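Local coordinates for protein methyltransferase (Streptomyces avermitilis, PDB 3GIW) that probably acts as an S-adenosylmethionine-dependent methyltransferase of the Rossmann-fold class, although its substrate is unknown, at residues L186-S194 / M269-P277; A179-L187 / E233-L241. One frame throughout, in Å; residues are numbered along the deposited sequence.

Contact 1 of 2, residues L186-S194 / M269-P277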
# COMPACT_ATOMS: atom_id res chain seq x y z
N LEU A 186 12.73 -6.64 4.72
CA LEU A 186 12.71 -5.18 4.75
C LEU A 186 12.60 -4.58 6.14
O LEU A 186 13.13 -3.47 6.39
CB LEU A 186 11.57 -4.62 3.87
CG LEU A 186 11.72 -4.91 2.38
CD1 LEU A 186 10.39 -4.70 1.62
CD2 LEU A 186 12.83 -4.06 1.80
N LEU A 187 11.94 -5.28 7.05
CA LEU A 187 11.78 -4.78 8.42
C LEU A 187 13.06 -4.99 9.26
O LEU A 187 13.29 -4.28 10.24
CB LEU A 187 10.57 -5.48 9.08
CG LEU A 187 10.06 -4.93 10.44
CD1 LEU A 187 9.63 -3.47 10.39
CD2 LEU A 187 8.88 -5.79 10.92
N GLU A 188 13.88 -5.98 8.90
CA GLU A 188 15.08 -6.35 9.67
C GLU A 188 15.94 -5.16 10.09
O GLU A 188 16.27 -5.03 11.27
CB GLU A 188 15.93 -7.35 8.88
CG GLU A 188 15.40 -8.75 8.88
CD GLU A 188 15.60 -9.46 10.20
OE1 GLU A 188 16.29 -8.90 11.09
OE2 GLU A 188 15.05 -10.59 10.33
N PRO A 189 16.35 -4.30 9.12
CA PRO A 189 17.27 -3.19 9.49
C PRO A 189 16.65 -2.02 10.24
O PRO A 189 17.35 -1.07 10.63
CB PRO A 189 17.78 -2.70 8.13
CG PRO A 189 16.70 -3.02 7.18
CD PRO A 189 16.14 -4.34 7.66
N LEU A 190 15.34 -2.04 10.42
CA LEU A 190 14.67 -0.93 11.06
C LEU A 190 14.79 -1.17 12.57
O LEU A 190 14.71 -2.30 13.03
CB LEU A 190 13.22 -0.83 10.57
CG LEU A 190 13.08 -0.81 9.05
CD1 LEU A 190 11.62 -0.59 8.60
CD2 LEU A 190 13.97 0.26 8.44
N PRO A 191 15.04 -0.12 13.34
CA PRO A 191 15.22 -0.30 14.79
C PRO A 191 13.95 -0.60 15.60
O PRO A 191 12.83 -0.40 15.13
CB PRO A 191 15.80 1.04 15.25
CG PRO A 191 15.41 1.99 14.20
CD PRO A 191 15.23 1.27 12.92
N SER A 192 14.15 -1.03 16.83
CA SER A 192 13.08 -1.10 17.80
C SER A 192 12.30 0.21 17.80
O SER A 192 12.88 1.30 17.74
CB SER A 192 13.67 -1.37 19.18
OG SER A 192 14.20 -2.69 19.18
N GLY A 193 10.97 0.09 17.83
CA GLY A 193 10.07 1.26 17.79
C GLY A 193 9.59 1.59 16.38
O GLY A 193 8.74 2.46 16.20
N SER A 194 10.15 0.89 15.40
CA SER A 194 9.66 0.96 14.03
C SER A 194 8.28 0.28 13.94
O SER A 194 7.83 -0.40 14.90
CB SER A 194 10.65 0.31 13.07
OG SER A 194 11.86 1.06 13.02
N MSE A 269 -10.09 -5.99 1.73
CA MSE A 269 -8.77 -5.74 2.32
C MSE A 269 -8.84 -5.86 3.81
O MSE A 269 -9.69 -5.22 4.42
CB MSE A 269 -8.23 -4.32 2.10
CG MSE A 269 -7.80 -3.94 0.81
SE MSE A 269 -6.31 -4.89 0.06
CE MSE A 269 -6.19 -3.64 -1.37
N TYR A 270 -7.93 -6.61 4.39
CA TYR A 270 -7.56 -6.47 5.79
C TYR A 270 -6.56 -5.34 5.94
O TYR A 270 -5.71 -5.14 5.05
CB TYR A 270 -6.92 -7.75 6.33
CG TYR A 270 -7.85 -8.91 6.50
CD1 TYR A 270 -8.92 -8.86 7.38
CD2 TYR A 270 -7.64 -10.10 5.81
CE1 TYR A 270 -9.75 -9.94 7.56
CE2 TYR A 270 -8.50 -11.19 5.98
CZ TYR A 270 -9.55 -11.10 6.85
OH TYR A 270 -10.44 -12.15 7.08
N GLY A 271 -6.61 -4.63 7.04
CA GLY A 271 -5.59 -3.65 7.42
C GLY A 271 -5.09 -3.88 8.82
O GLY A 271 -5.80 -4.39 9.68
N ALA A 272 -3.80 -3.55 9.02
CA ALA A 272 -3.17 -3.70 10.31
C ALA A 272 -1.91 -2.87 10.42
O ALA A 272 -1.24 -2.59 9.41
CB ALA A 272 -2.82 -5.20 10.57
N VAL A 273 -1.61 -2.47 11.66
CA VAL A 273 -0.41 -1.70 11.99
C VAL A 273 0.17 -2.35 13.25
O VAL A 273 -0.59 -2.68 14.19
CB VAL A 273 -0.77 -0.24 12.29
CG1 VAL A 273 0.48 0.58 12.72
CG2 VAL A 273 -1.44 0.40 11.07
N ALA A 274 1.49 -2.52 13.29
CA ALA A 274 2.14 -3.18 14.43
C ALA A 274 3.54 -2.60 14.68
O ALA A 274 4.23 -2.23 13.76
CB ALA A 274 2.26 -4.65 14.21
N ARG A 275 3.92 -2.57 15.96
CA ARG A 275 5.22 -2.06 16.42
C ARG A 275 6.25 -3.17 16.53
O ARG A 275 5.95 -4.29 16.99
CB ARG A 275 5.07 -1.42 17.81
CG ARG A 275 6.33 -0.76 18.37
CD ARG A 275 6.00 0.09 19.61
NE ARG A 275 7.18 0.78 20.12
CZ ARG A 275 8.14 0.22 20.84
NH1 ARG A 275 8.11 -1.07 21.15
NH2 ARG A 275 9.17 0.98 21.24
N LYS A 276 7.48 -2.87 16.11
CA LYS A 276 8.61 -3.77 16.28
C LYS A 276 9.25 -3.55 17.67
O LYS A 276 9.71 -2.45 17.95
CB LYS A 276 9.65 -3.49 15.16
CG LYS A 276 10.91 -4.33 15.28
CD LYS A 276 11.87 -4.12 14.14
CE LYS A 276 13.19 -4.87 14.41
NZ LYS A 276 13.99 -4.96 13.13
N PRO A 277 9.28 -4.60 18.51
CA PRO A 277 9.90 -4.48 19.85
C PRO A 277 11.37 -4.13 19.79
O PRO A 277 12.09 -4.50 18.86
CB PRO A 277 9.72 -5.88 20.45
CG PRO A 277 8.67 -6.53 19.68
CD PRO A 277 8.64 -5.91 18.30
OXT PRO A 277 11.87 -3.47 20.72
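Lys276, just past the end of strand 269-275, runs its side chain under the turn that carries helix 179-187 into strand 195-201. These two strands are antiparallel neighbours in the sheet of this Rossmann-fold methyltransferase, and the contact joins the loop before one to the tail after the other. The tight part is the lysine. With CG anti to the backbone N (chi1 177°) and every later torsion extended, its chain slides past Leu187 and delivers NZ to backbone carbonyls. Lys276 NZ bonds to Leu190 O at 2.8 Å, within that carbonyl's plane, and to Leu187 O at 3.1 Å, from above the plane. Leu190 N, closing the type I turn Leu187-Leu190, reaches Leu187 O from the opposite face, giving that oxygen two bonds. Glu188 O also lies 2.9 Å from Lys276 NZ. The ammonium charge is probably met chiefly by the carbonyls of Leu187 and Leu190; the Glu188 carboxylate stays farther off, its OE1 5.0 Å from Lys276 NZ. Next to the lysine the backbones meet in a G1 beta bulge, Gly193 and Ser194 facing Lys276 beyond both strands: Lys276 N bonds to Ser194 O and Gly193 N to Lys276 O, both almost straight at the hydrogen (178° and 176°). Gly193 sits in the type II turn Pro191-Ser194 with a positive phi, at which a side chain would collide with the carbonyl oxygen of Ser192. The outer side is looser: at the exposed C-terminus Ser192 OG gives its hydrogen to Pro277 O at 2.8 Å.

Contact 2 of 2, residues A179-L187 / E233-L241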
# COMPACT_ATOMS: atom_id res chain seq x y z
N ALA A 179 6.26 -13.90 0.15
CA ALA A 179 5.89 -12.56 0.53
C ALA A 179 6.18 -12.24 1.99
O ALA A 179 6.64 -11.15 2.31
CB ALA A 179 4.40 -12.25 0.20
N VAL A 180 5.90 -13.19 2.89
CA VAL A 180 6.14 -12.92 4.31
C VAL A 180 7.64 -12.69 4.50
O VAL A 180 8.03 -11.77 5.22
CB VAL A 180 5.61 -14.09 5.20
CG1 VAL A 180 6.12 -13.96 6.63
CG2 VAL A 180 4.06 -14.16 5.14
N GLY A 181 8.49 -13.54 3.91
CA GLY A 181 9.94 -13.36 4.03
C GLY A 181 10.46 -12.05 3.49
O GLY A 181 11.35 -11.43 4.08
N ILE A 182 9.93 -11.63 2.36
CA ILE A 182 10.36 -10.37 1.74
C ILE A 182 10.00 -9.21 2.67
O ILE A 182 10.85 -8.34 2.96
CB ILE A 182 9.65 -10.14 0.42
CG1 ILE A 182 10.16 -11.15 -0.59
CG2 ILE A 182 9.84 -8.66 -0.09
CD1 ILE A 182 9.36 -11.12 -1.86
N VAL A 183 8.77 -9.17 3.15
CA VAL A 183 8.37 -8.09 4.04
C VAL A 183 9.25 -8.07 5.30
O VAL A 183 9.73 -6.98 5.72
CB VAL A 183 6.88 -8.19 4.38
CG1 VAL A 183 6.56 -7.28 5.58
CG2 VAL A 183 6.05 -7.85 3.17
N ARG A 184 9.47 -9.23 5.90
CA ARG A 184 10.23 -9.27 7.13
C ARG A 184 11.72 -8.97 6.87
O ARG A 184 12.39 -8.46 7.76
CB ARG A 184 9.92 -10.56 7.91
CG ARG A 184 8.38 -10.57 8.27
CD ARG A 184 7.95 -9.37 9.18
NE ARG A 184 8.61 -9.55 10.48
CZ ARG A 184 8.07 -10.11 11.54
NH1 ARG A 184 6.80 -10.47 11.53
NH2 ARG A 184 8.80 -10.28 12.65
N ARG A 185 12.24 -9.25 5.68
CA ARG A 185 13.60 -8.84 5.32
C ARG A 185 13.74 -7.31 5.24
O ARG A 185 14.75 -6.75 5.66
CB ARG A 185 14.01 -9.47 4.00
CG ARG A 185 15.39 -9.12 3.50
CD ARG A 185 16.50 -9.51 4.52
NE ARG A 185 17.80 -9.01 4.07
CZ ARG A 185 18.31 -7.82 4.38
NH1 ARG A 185 17.65 -7.00 5.18
NH2 ARG A 185 19.50 -7.44 3.91
N LEU A 186 12.73 -6.64 4.72
CA LEU A 186 12.71 -5.18 4.75
C LEU A 186 12.60 -4.58 6.14
O LEU A 186 13.13 -3.47 6.39
CB LEU A 186 11.57 -4.62 3.87
CG LEU A 186 11.72 -4.91 2.38
CD1 LEU A 186 10.39 -4.70 1.62
CD2 LEU A 186 12.83 -4.06 1.80
N LEU A 187 11.94 -5.28 7.05
CA LEU A 187 11.78 -4.78 8.42
C LEU A 187 13.06 -4.99 9.26
O LEU A 187 13.29 -4.28 10.24
CB LEU A 187 10.57 -5.48 9.08
CG LEU A 187 10.06 -4.93 10.44
CD1 LEU A 187 9.63 -3.47 10.39
CD2 LEU A 187 8.88 -5.79 10.92
N GLU A 233 -2.05 -13.00 9.48
CA GLU A 233 -1.39 -12.96 10.80
C GLU A 233 0.11 -13.29 10.69
O GLU A 233 0.92 -12.79 11.50
CB GLU A 233 -2.05 -13.92 11.80
CG GLU A 233 -3.41 -13.50 12.33
CD GLU A 233 -3.91 -14.43 13.42
OE1 GLU A 233 -3.86 -15.67 13.24
OE2 GLU A 233 -4.32 -13.91 14.48
N GLU A 234 0.48 -14.11 9.70
CA GLU A 234 1.88 -14.52 9.56
C GLU A 234 2.82 -13.32 9.38
O GLU A 234 3.97 -13.32 9.86
CB GLU A 234 2.09 -15.48 8.38
CG GLU A 234 3.40 -16.26 8.52
CD GLU A 234 3.66 -17.25 7.41
OE1 GLU A 234 2.78 -17.43 6.53
OE2 GLU A 234 4.76 -17.90 7.46
N PHE A 235 2.38 -12.30 8.66
CA PHE A 235 3.20 -11.09 8.50
C PHE A 235 3.53 -10.37 9.82
O PHE A 235 4.51 -9.64 9.88
CB PHE A 235 2.52 -10.07 7.55
CG PHE A 235 2.41 -10.52 6.11
CD1 PHE A 235 3.42 -10.30 5.22
CD2 PHE A 235 1.28 -11.18 5.68
CE1 PHE A 235 3.32 -10.73 3.90
CE2 PHE A 235 1.17 -11.62 4.36
CZ PHE A 235 2.17 -11.40 3.48
N PHE A 236 2.70 -10.54 10.84
CA PHE A 236 2.81 -9.73 12.05
C PHE A 236 3.32 -10.54 13.27
O PHE A 236 3.38 -10.02 14.40
CB PHE A 236 1.46 -9.07 12.32
CG PHE A 236 1.09 -8.07 11.29
CD1 PHE A 236 1.56 -6.79 11.37
CD2 PHE A 236 0.26 -8.41 10.22
CE1 PHE A 236 1.22 -5.84 10.43
CE2 PHE A 236 -0.07 -7.45 9.27
CZ PHE A 236 0.42 -6.16 9.38
N GLU A 237 3.69 -11.79 13.05
CA GLU A 237 4.26 -12.63 14.13
C GLU A 237 5.51 -11.99 14.73
O GLU A 237 6.38 -11.54 14.02
CB GLU A 237 4.57 -14.03 13.63
CG GLU A 237 3.33 -14.87 13.38
CD GLU A 237 2.59 -15.29 14.66
OE1 GLU A 237 3.24 -15.41 15.72
OE2 GLU A 237 1.35 -15.55 14.59
N GLY A 238 5.57 -11.94 16.06
CA GLY A 238 6.69 -11.29 16.72
C GLY A 238 6.59 -9.78 16.84
O GLY A 238 7.45 -9.16 17.45
N LEU A 239 5.58 -9.17 16.21
CA LEU A 239 5.28 -7.74 16.30
C LEU A 239 4.10 -7.47 17.22
O LEU A 239 3.30 -8.37 17.52
CB LEU A 239 5.00 -7.15 14.90
CG LEU A 239 6.05 -7.44 13.83
CD1 LEU A 239 5.70 -6.81 12.47
CD2 LEU A 239 7.42 -6.96 14.30
N GLU A 240 3.96 -6.22 17.65
CA GLU A 240 2.92 -5.84 18.60
C GLU A 240 1.81 -5.06 17.87
O GLU A 240 1.95 -3.90 17.55
CB GLU A 240 3.53 -5.02 19.75
CG GLU A 240 4.60 -5.84 20.53
CD GLU A 240 5.15 -5.19 21.81
OE1 GLU A 240 5.00 -3.98 21.97
OE2 GLU A 240 5.71 -5.93 22.66
N LEU A 241 0.70 -5.74 17.62
CA LEU A 241 -0.40 -5.12 16.87
C LEU A 241 -1.03 -3.97 17.62
O LEU A 241 -1.31 -4.07 18.83
CB LEU A 241 -1.51 -6.13 16.52
CG LEU A 241 -1.21 -7.06 15.34
CD1 LEU A 241 -2.05 -8.36 15.41
CD2 LEU A 241 -1.39 -6.38 14.00
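Phe235, Val180 and Arg184 supply most of this contact, in which helix 179-187, the crossover helix between parallel strands 163-167 and 195-201 of the Rossmann-fold sheet, packs against the turns joining helix 229-234 to strand 240-248. Near the start of the crossover helix, Val180 faces the Phe235 ring. With CG1 anti to the backbone N (chi1 168°), Val180 has CG2 left anti to the carbonyl carbon, 3.7 Å from the Phe235 ring centroid and only 10° off the normal, a CH-pi contact over the middle of the face. Ala179 O lies at the ring edge, while Val183 CG2 meets Phe235 CE1 obliquely at 4.0 Å. Both Val180 methyls also touch the Glu234 side chain, which the valine crosses at about a right angle.

One helical turn on, Arg184 is folded: chi1, chi2 and chi3 all lie near -60°, curling the chain back so that its guanidinium meets the turn end-on. Arg184 NH1 and NH2 both grip Glu237 O, at 2.7 Å and 3.1 Å from it, and that oxygen lies in the guanidinium plane. Arg184 NH1 also bonds to Phe235 O at 2.9 Å, from well above that carbonyl's plane. A leucine in place of Arg184 would probably leave Phe235 O and Glu237 O without these donors and the two turns freer to shift against the helix. Leu239 packs its CG over one guanidinium face, sliding past the arginine in the opposite direction, and its CD1 meets Leu187 CD2 tip to tip at 3.7 Å.

In the fold
Both contacts use helix 179-187; Leu187 takes part in both, and the centres lie about 7 Å apart. Contact 1 takes the helix's C-terminal end and the loop beyond, contact 2 its length. Their other segments meet at neighbouring strands of one sheet, where Arg275 O and Glu240 N probably form a hydrogen bond and Ala272 packs on Phe236. Each is partly buried and each has a basic side chain donating hydrogen bonds to backbone carbonyls of turns, but the surroundings differ. In contact 1 polar bonds and backbone pairing predominate, reaching the exposed C-terminus. Contact 2 adds an apolar side continuous with the core: Phe235 also touches Met198 and Ile200, and Val183 touches Leu196, all on strand 195-201.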